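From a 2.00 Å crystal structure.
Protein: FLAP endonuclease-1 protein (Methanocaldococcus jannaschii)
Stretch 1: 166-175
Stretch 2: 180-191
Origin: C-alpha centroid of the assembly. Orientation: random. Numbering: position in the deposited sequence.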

ATOM      1  N   VAL A 166     -15.515  -1.595   3.456  1.00 17.55           N
ATOM      2  CA  VAL A 166     -15.129  -0.592   2.470  1.00 17.11           C
ATOM      3  C   VAL A 166     -15.420  -1.189   1.101  1.00 17.22           C
ATOM      4  O   VAL A 166     -15.445  -2.411   0.939  1.00 14.41           O
ATOM      5  N   TRP A 167     -15.622  -0.320   0.116  1.00 14.98           N
ATOM      6  CA  TRP A 167     -15.944  -0.745  -1.240  1.00 12.87           C
ATOM      7  C   TRP A 167     -14.747  -1.271  -2.034  1.00 13.86           C
ATOM      8  O   TRP A 167     -14.888  -2.165  -2.873  1.00 13.17           O
ATOM      9  N   ALA A 168     -13.572  -0.708  -1.771  1.00 13.31           N
ATOM     10  CA  ALA A 168     -12.380  -1.116  -2.484  1.00 12.66           C
ATOM     11  C   ALA A 168     -11.097  -0.727  -1.774  1.00 14.37           C
ATOM     12  O   ALA A 168     -11.096   0.027  -0.780  1.00  8.55           O
ATOM     13  N   VAL A 169     -10.003  -1.259  -2.306  1.00 11.95           N
ATOM     14  CA  VAL A 169      -8.675  -0.961  -1.798  1.00 10.30           C
ATOM     15  C   VAL A 169      -8.071   0.036  -2.788  1.00  9.83           C
ATOM     16  O   VAL A 169      -8.137  -0.159  -4.002  1.00  9.44           O
ATOM     17  N   VAL A 170      -7.524   1.126  -2.273  1.00 11.54           N
ATOM     18  CA  VAL A 170      -6.884   2.115  -3.121  1.00  9.74           C
ATOM     19  C   VAL A 170      -5.384   1.811  -3.136  1.00 10.47           C
ATOM     20  O   VAL A 170      -4.744   1.710  -2.087  1.00  7.17           O
ATOM     21  N   SER A 171      -4.837   1.627  -4.332  1.00 12.25           N
ATOM     22  CA  SER A 171      -3.424   1.319  -4.484  1.00 13.48           C
ATOM     23  C   SER A 171      -3.014   1.385  -5.958  1.00 14.68           C
ATOM     24  O   SER A 171      -3.865   1.360  -6.838  1.00 14.23           O
ATOM     25  N   GLN A 172      -1.713   1.481  -6.219  1.00 16.11           N
ATOM     26  CA  GLN A 172      -1.219   1.523  -7.594  1.00 15.98           C
ATOM     27  C   GLN A 172      -0.877   0.108  -8.059  1.00 17.14           C
ATOM     28  O   GLN A 172      -0.684  -0.145  -9.256  1.00 17.48           O
ATOM     29  N   ASP A 173      -0.809  -0.806  -7.095  1.00 16.50           N
ATOM     30  CA  ASP A 173      -0.486  -2.205  -7.355  1.00 16.10           C
ATOM     31  C   ASP A 173      -1.750  -3.049  -7.516  1.00 16.55           C
ATOM     32  O   ASP A 173      -2.826  -2.694  -7.026  1.00 11.55           O
ATOM     33  N   TYR A 174      -1.606  -4.180  -8.196  1.00 17.77           N
ATOM     34  CA  TYR A 174      -2.725  -5.084  -8.431  1.00 17.94           C
ATOM     35  C   TYR A 174      -2.770  -6.204  -7.382  1.00 16.22           C
ATOM     36  O   TYR A 174      -3.757  -6.921  -7.267  1.00 17.89           O
ATOM     37  N   ASP A 175      -1.698  -6.324  -6.612  1.00 15.98           N
ATOM     38  CA  ASP A 175      -1.553  -7.343  -5.579  1.00 15.20           C
ATOM     39  C   ASP A 175      -2.721  -7.570  -4.609  1.00 14.73           C
ATOM     40  O   ASP A 175      -2.899  -8.677  -4.116  1.00 12.09           O
ATOM     41  N   GLY A 180      -7.729 -11.588  -2.339  1.00 11.66           N
ATOM     42  CA  GLY A 180      -9.172 -11.687  -2.392  1.00  9.84           C
ATOM     43  C   GLY A 180      -9.913 -10.360  -2.366  1.00 11.24           C
ATOM     44  O   GLY A 180     -11.129 -10.348  -2.175  1.00 10.36           O
ATOM     45  N   ALA A 181      -9.203  -9.244  -2.526  1.00 10.15           N
ATOM     46  CA  ALA A 181      -9.882  -7.945  -2.542  1.00 10.37           C
ATOM     47  C   ALA A 181     -10.891  -7.966  -3.696  1.00 11.25           C
ATOM     48  O   ALA A 181     -10.519  -8.197  -4.848  1.00 10.33           O
ATOM     49  N   PRO A 182     -12.172  -7.693  -3.408  1.00 12.22           N
ATOM     50  CA  PRO A 182     -13.165  -7.716  -4.491  1.00 11.60           C
ATOM     51  C   PRO A 182     -12.948  -6.603  -5.508  1.00 12.51           C
ATOM     52  O   PRO A 182     -13.216  -6.769  -6.694  1.00 13.03           O
ATOM     53  N   ARG A 183     -12.440  -5.472  -5.044  1.00 11.45           N
ATOM     54  CA  ARG A 183     -12.205  -4.351  -5.938  1.00 11.63           C
ATOM     55  C   ARG A 183     -10.957  -3.577  -5.563  1.00  7.85           C
ATOM     56  O   ARG A 183     -10.660  -3.397  -4.387  1.00  7.98           O
ATOM     57  N   VAL A 184     -10.252  -3.101  -6.583  1.00  5.83           N
ATOM     58  CA  VAL A 184      -9.058  -2.290  -6.408  1.00  8.75           C
ATOM     59  C   VAL A 184      -9.272  -1.070  -7.303  1.00 10.63           C
ATOM     60  O   VAL A 184      -9.827  -1.187  -8.398  1.00 10.48           O
ATOM     61  N   VAL A 185      -8.880   0.105  -6.822  1.00 10.34           N
ATOM     62  CA  VAL A 185      -9.002   1.309  -7.635  1.00  8.18           C
ATOM     63  C   VAL A 185      -7.635   1.975  -7.664  1.00  9.77           C
ATOM     64  O   VAL A 185      -7.080   2.304  -6.617  1.00  9.12           O
ATOM     65  N   ARG A 186      -7.096   2.140  -8.868  1.00  9.83           N
ATOM     66  CA  ARG A 186      -5.791   2.752  -9.070  1.00 13.33           C
ATOM     67  C   ARG A 186      -5.929   4.179  -9.589  1.00 12.47           C
ATOM     68  O   ARG A 186      -7.019   4.599  -9.996  1.00 14.31           O
ATOM     69  N   ASN A 187      -4.814   4.912  -9.542  1.00 11.68           N
ATOM     70  CA  ASN A 187      -4.728   6.305  -9.987  1.00 14.67           C
ATOM     71  C   ASN A 187      -5.537   7.346  -9.241  1.00 13.96           C
ATOM     72  O   ASN A 187      -6.113   8.250  -9.856  1.00 16.21           O
ATOM     73  N   LEU A 188      -5.587   7.217  -7.919  1.00 16.24           N
ATOM     74  CA  LEU A 188      -6.260   8.210  -7.090  1.00 18.19           C
ATOM     75  C   LEU A 188      -5.129   8.941  -6.362  1.00 18.82           C
ATOM     76  O   LEU A 188      -5.181  10.159  -6.199  1.00 21.45           O
ATOM     77  N   THR A 189      -4.094   8.199  -5.957  1.00 17.58           N
ATOM     78  CA  THR A 189      -2.945   8.790  -5.256  1.00 18.32           C
ATOM     79  C   THR A 189      -2.008   9.533  -6.217  1.00 18.67           C
ATOM     80  O   THR A 189      -1.148  10.314  -5.798  1.00 19.96           O
ATOM     81  N   THR A 190      -2.185   9.262  -7.503  1.00 19.17           N
ATOM     82  CA  THR A 190      -1.444   9.897  -8.589  1.00 21.65           C
ATOM     83  C   THR A 190      -2.499   9.934  -9.681  1.00 22.19           C
ATOM     84  O   THR A 190      -3.070   8.901 -10.031  1.00 21.89           O
ATOM     85  N   THR A 191      -2.748  11.115 -10.223  1.00 20.52           N
ATOM     86  CA  THR A 191      -3.789  11.263 -11.212  1.00 21.77           C
ATOM     87  C   THR A 191      -3.356  11.490 -12.658  1.00 20.10           C
ATOM     88  O   THR A 191      -4.135  12.016 -13.464  1.00 19.22           O
TER

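Two short parallel strands, paired at Val 169 with Val 184 and Val 170 with Val 185, join edge to edge through their backbones, and an arginine side chain packs over an aromatic ring toward each end of the pairing, Arg 183 on Trp 167 and Arg 186 on Tyr 174, in a contact that buries 868 Å² in all. Three backbone hydrogen bonds set the register: Val 169 N to Arg 183 O (3.1 Å), Val 185 N to Val 169 O (2.9 Å) and Ser 171 N to Val 185 O (3.3 Å). Val 169 therefore sits beside Val 184, and Val 170 beside Val 185, with the two pairs on opposite faces of the sheet. All four valines are in the t rotamer.

On the Val 169 and Val 184 face, Val 169 CG2 reaches Ala 181 CB at 4.3 Å. On the other face, Val 170 CG2 meets Leu 188 CD1 at 3.8 Å; Leu 188 has chi1 m and chi2 t, and Val 170 CG1 lies 4.2 Å from Thr 189 CG2. Val 185 CG2 packs against Ala 168 CB (3.8 Å), which points toward the second stretch, and against Trp 167 CZ3 (4.2 Å).

Trp 167 (chi1 t) leaves its backbone sideways, yet its ring comes back to meet Arg 183 (chi1 m, chi2 t, chi3 between wells at -132°). The guanidinium lies flat on the indole, centres 4.0 Å apart and planes at 8°, while Arg 183 CD sits over the six-membered ring, 3.7 Å from its centroid. The same side chain donates from Arg 183 NH1 to Trp 167 O at 2.8 Å, so one arginine is held by both the ring and the main chain of a single residue.

At the other end, Arg 186 (chi1 m, chi2 t, chi3 m), the last residue of its strand, makes a looser version: its CD, not its guanidinium, covers the face of the Tyr 174 ring, 4.0 Å from the centroid, and its NH1 donates to Gln 172 O at 2.9 Å. Tyr 174 is m at chi1; its OH lies 3.3 Å from Arg 186 NE, but the angle is too poor for a hydrogen bond, and both atoms find partners elsewhere in the structure.

Gln 172 (chi1 and chi2 both m) starts away from the second stretch, but its end turns back to the loop at Asn 187, Thr 189 and Thr 190; its amide is probably turned over in the model, so its polar pairing stays open. Ser 171 (t) points away as well, and its OG instead accepts from Asp 173 N at 3.1 Å, a hydrogen bond within its own stretch.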

ATOM      1  CB  VAL A 166     -13.621  -0.230   2.552  1.00 18.40           C
ATOM      2  CG1 VAL A 166     -13.333   0.488   3.856  1.00 19.39           C
ATOM      3  CG2 VAL A 166     -12.768  -1.491   2.411  1.00 19.94           C
ATOM      4  CB  TRP A 167     -16.560   0.427  -1.989  1.00 10.04           C
ATOM      5  CG  TRP A 167     -17.158   0.060  -3.305  1.00 13.01           C
ATOM      6  CD1 TRP A 167     -18.245  -0.744  -3.525  1.00 12.59           C
ATOM      7  CD2 TRP A 167     -16.732   0.520  -4.588  1.00 12.97           C
ATOM      8  NE1 TRP A 167     -18.524  -0.809  -4.874  1.00 14.59           N
ATOM      9  CE2 TRP A 167     -17.610  -0.041  -5.548  1.00 14.63           C
ATOM     10  CE3 TRP A 167     -15.693   1.355  -5.025  1.00 13.18           C
ATOM     11  CZ2 TRP A 167     -17.478   0.209  -6.913  1.00 13.66           C
ATOM     12  CZ3 TRP A 167     -15.567   1.598  -6.378  1.00 15.03           C
ATOM     13  CH2 TRP A 167     -16.456   1.027  -7.308  1.00 13.18           C
ATOM     14  CB  ALA A 168     -12.385  -0.506  -3.898  1.00 11.20           C
ATOM     15  CB  VAL A 169      -7.798  -2.244  -1.748  1.00  8.32           C
ATOM     16  CG1 VAL A 169      -6.330  -1.882  -1.516  1.00  5.94           C
ATOM     17  CG2 VAL A 169      -8.316  -3.180  -0.656  1.00  5.05           C
ATOM     18  CB  VAL A 170      -7.140   3.536  -2.598  1.00 11.68           C
ATOM     19  CG1 VAL A 170      -6.240   4.536  -3.323  1.00 10.33           C
ATOM     20  CG2 VAL A 170      -8.605   3.890  -2.789  1.00 14.46           C
ATOM     21  CB  SER A 171      -3.137  -0.085  -3.941  1.00 14.09           C
ATOM     22  OG  SER A 171      -1.777  -0.434  -4.160  1.00 15.56           O
ATOM     23  CB  GLN A 172       0.023   2.407  -7.686  1.00 14.68           C
ATOM     24  CG  GLN A 172      -0.274   3.882  -7.512  1.00 17.55           C
ATOM     25  CD  GLN A 172      -1.259   4.381  -8.538  1.00 16.40           C
ATOM     26  OE1 GLN A 172      -0.940   4.475  -9.721  1.00 20.34           O
ATOM     27  NE2 GLN A 172      -2.464   4.689  -8.098  1.00 12.35           N
ATOM     28  CB  ASP A 173       0.348  -2.774  -6.203  1.00 16.84           C
ATOM     29  CG  ASP A 173       1.770  -2.252  -6.195  1.00 19.03           C
ATOM     30  OD1 ASP A 173       2.161  -1.536  -7.141  1.00 18.32           O
ATOM     31  OD2 ASP A 173       2.502  -2.563  -5.238  1.00 23.56           O
ATOM     32  CB  TYR A 174      -2.613  -5.696  -9.836  1.00 16.28           C
ATOM     33  CG  TYR A 174      -2.827  -4.716 -10.967  1.00 16.05           C
ATOM     34  CD1 TYR A 174      -4.112  -4.361 -11.376  1.00 12.92           C
ATOM     35  CD2 TYR A 174      -1.743  -4.140 -11.636  1.00 13.47           C
ATOM     36  CE1 TYR A 174      -4.308  -3.454 -12.424  1.00 10.13           C
ATOM     37  CE2 TYR A 174      -1.939  -3.232 -12.684  1.00 11.99           C
ATOM     38  CZ  TYR A 174      -3.215  -2.899 -13.068  1.00 10.34           C
ATOM     39  OH  TYR A 174      -3.412  -2.008 -14.101  1.00 11.81           O
ATOM     40  CB  ASP A 175      -0.281  -7.064  -4.783  1.00 19.45           C
ATOM     41  CG  ASP A 175       0.949  -6.987  -5.666  1.00 22.27           C
ATOM     42  OD1 ASP A 175       1.022  -6.051  -6.491  1.00 26.39           O
ATOM     43  OD2 ASP A 175       1.840  -7.856  -5.539  1.00 26.85           O
ATOM     44  CB  ALA A 181      -8.888  -6.831  -2.758  1.00  4.84           C
ATOM     45  CB  PRO A 182     -14.510  -7.579  -3.765  1.00 12.21           C
ATOM     46  CG  PRO A 182     -14.201  -7.719  -2.308  1.00 12.14           C
ATOM     47  CD  PRO A 182     -12.779  -7.323  -2.119  1.00  8.60           C
ATOM     48  CB  ARG A 183     -13.387  -3.387  -5.892  1.00 14.49           C
ATOM     49  CG  ARG A 183     -14.553  -3.730  -6.779  1.00 15.42           C
ATOM     50  CD  ARG A 183     -15.722  -2.799  -6.475  1.00 18.56           C
ATOM     51  NE  ARG A 183     -16.950  -3.566  -6.320  1.00 21.39           N
ATOM     52  CZ  ARG A 183     -17.383  -4.072  -5.169  1.00 22.03           C
ATOM     53  NH1 ARG A 183     -16.702  -3.883  -4.049  1.00 20.07           N
ATOM     54  NH2 ARG A 183     -18.514  -4.758  -5.141  1.00 27.35           N
ATOM     55  CB  VAL A 184      -7.769  -3.028  -6.879  1.00  8.47           C
ATOM     56  CG1 VAL A 184      -6.619  -2.030  -7.020  1.00  7.12           C
ATOM     57  CG2 VAL A 184      -7.405  -4.125  -5.879  1.00  6.92           C
ATOM     58  CB  VAL A 185     -10.024   2.299  -7.072  1.00 11.18           C
ATOM     59  CG1 VAL A 185     -10.105   3.515  -7.999  1.00 13.25           C
ATOM     60  CG2 VAL A 185     -11.387   1.637  -6.930  1.00 11.47           C
ATOM     61  CB  ARG A 186      -4.980   1.928 -10.061  1.00 12.17           C
ATOM     62  CG  ARG A 186      -4.915   0.434  -9.725  1.00 11.78           C
ATOM     63  CD  ARG A 186      -3.725  -0.187 -10.430  1.00 16.49           C
ATOM     64  NE  ARG A 186      -3.683   0.318 -11.791  1.00 19.00           N
ATOM     65  CZ  ARG A 186      -2.669   0.968 -12.347  1.00 18.18           C
ATOM     66  NH1 ARG A 186      -1.562   1.212 -11.673  1.00 17.59           N
ATOM     67  NH2 ARG A 186      -2.796   1.404 -13.589  1.00 20.72           N
ATOM     68  CB  ASN A 187      -5.038   6.409 -11.474  1.00 14.55           C
ATOM     69  CG  ASN A 187      -4.126   5.545 -12.294  1.00 17.30           C
ATOM     70  OD1 ASN A 187      -2.963   5.373 -11.947  1.00 14.87           O
ATOM     71  ND2 ASN A 187      -4.645   4.982 -13.372  1.00 14.88           N
ATOM     72  CB  LEU A 188      -7.219   7.558  -6.078  1.00 14.31           C
ATOM     73  CG  LEU A 188      -8.573   7.060  -6.598  1.00 11.07           C
ATOM     74  CD1 LEU A 188      -9.415   6.524  -5.437  1.00  9.95           C
ATOM     75  CD2 LEU A 188      -9.327   8.199  -7.305  1.00 13.08           C
ATOM     76  CB  THR A 189      -2.137   7.722  -4.478  1.00 18.12           C
ATOM     77  OG1 THR A 189      -1.775   6.644  -5.347  1.00 21.30           O
ATOM     78  CG2 THR A 189      -2.956   7.183  -3.322  1.00 15.12           C
ATOM     79  CB  THR A 190      -0.261   9.063  -9.099  1.00 23.12           C
ATOM     80  OG1 THR A 190      -0.407   7.695  -8.692  1.00 27.75           O
ATOM     81  CG2 THR A 190       1.026   9.630  -8.572  1.00 24.00           C
ATOM     82  CB  THR A 191      -4.705  12.396 -10.776  1.00 22.59           C
ATOM     83  OG1 THR A 191      -3.947  13.601 -10.710  1.00 23.99           O
ATOM     84  CG2 THR A 191      -5.271  12.112  -9.392  1.00 22.77           C
TER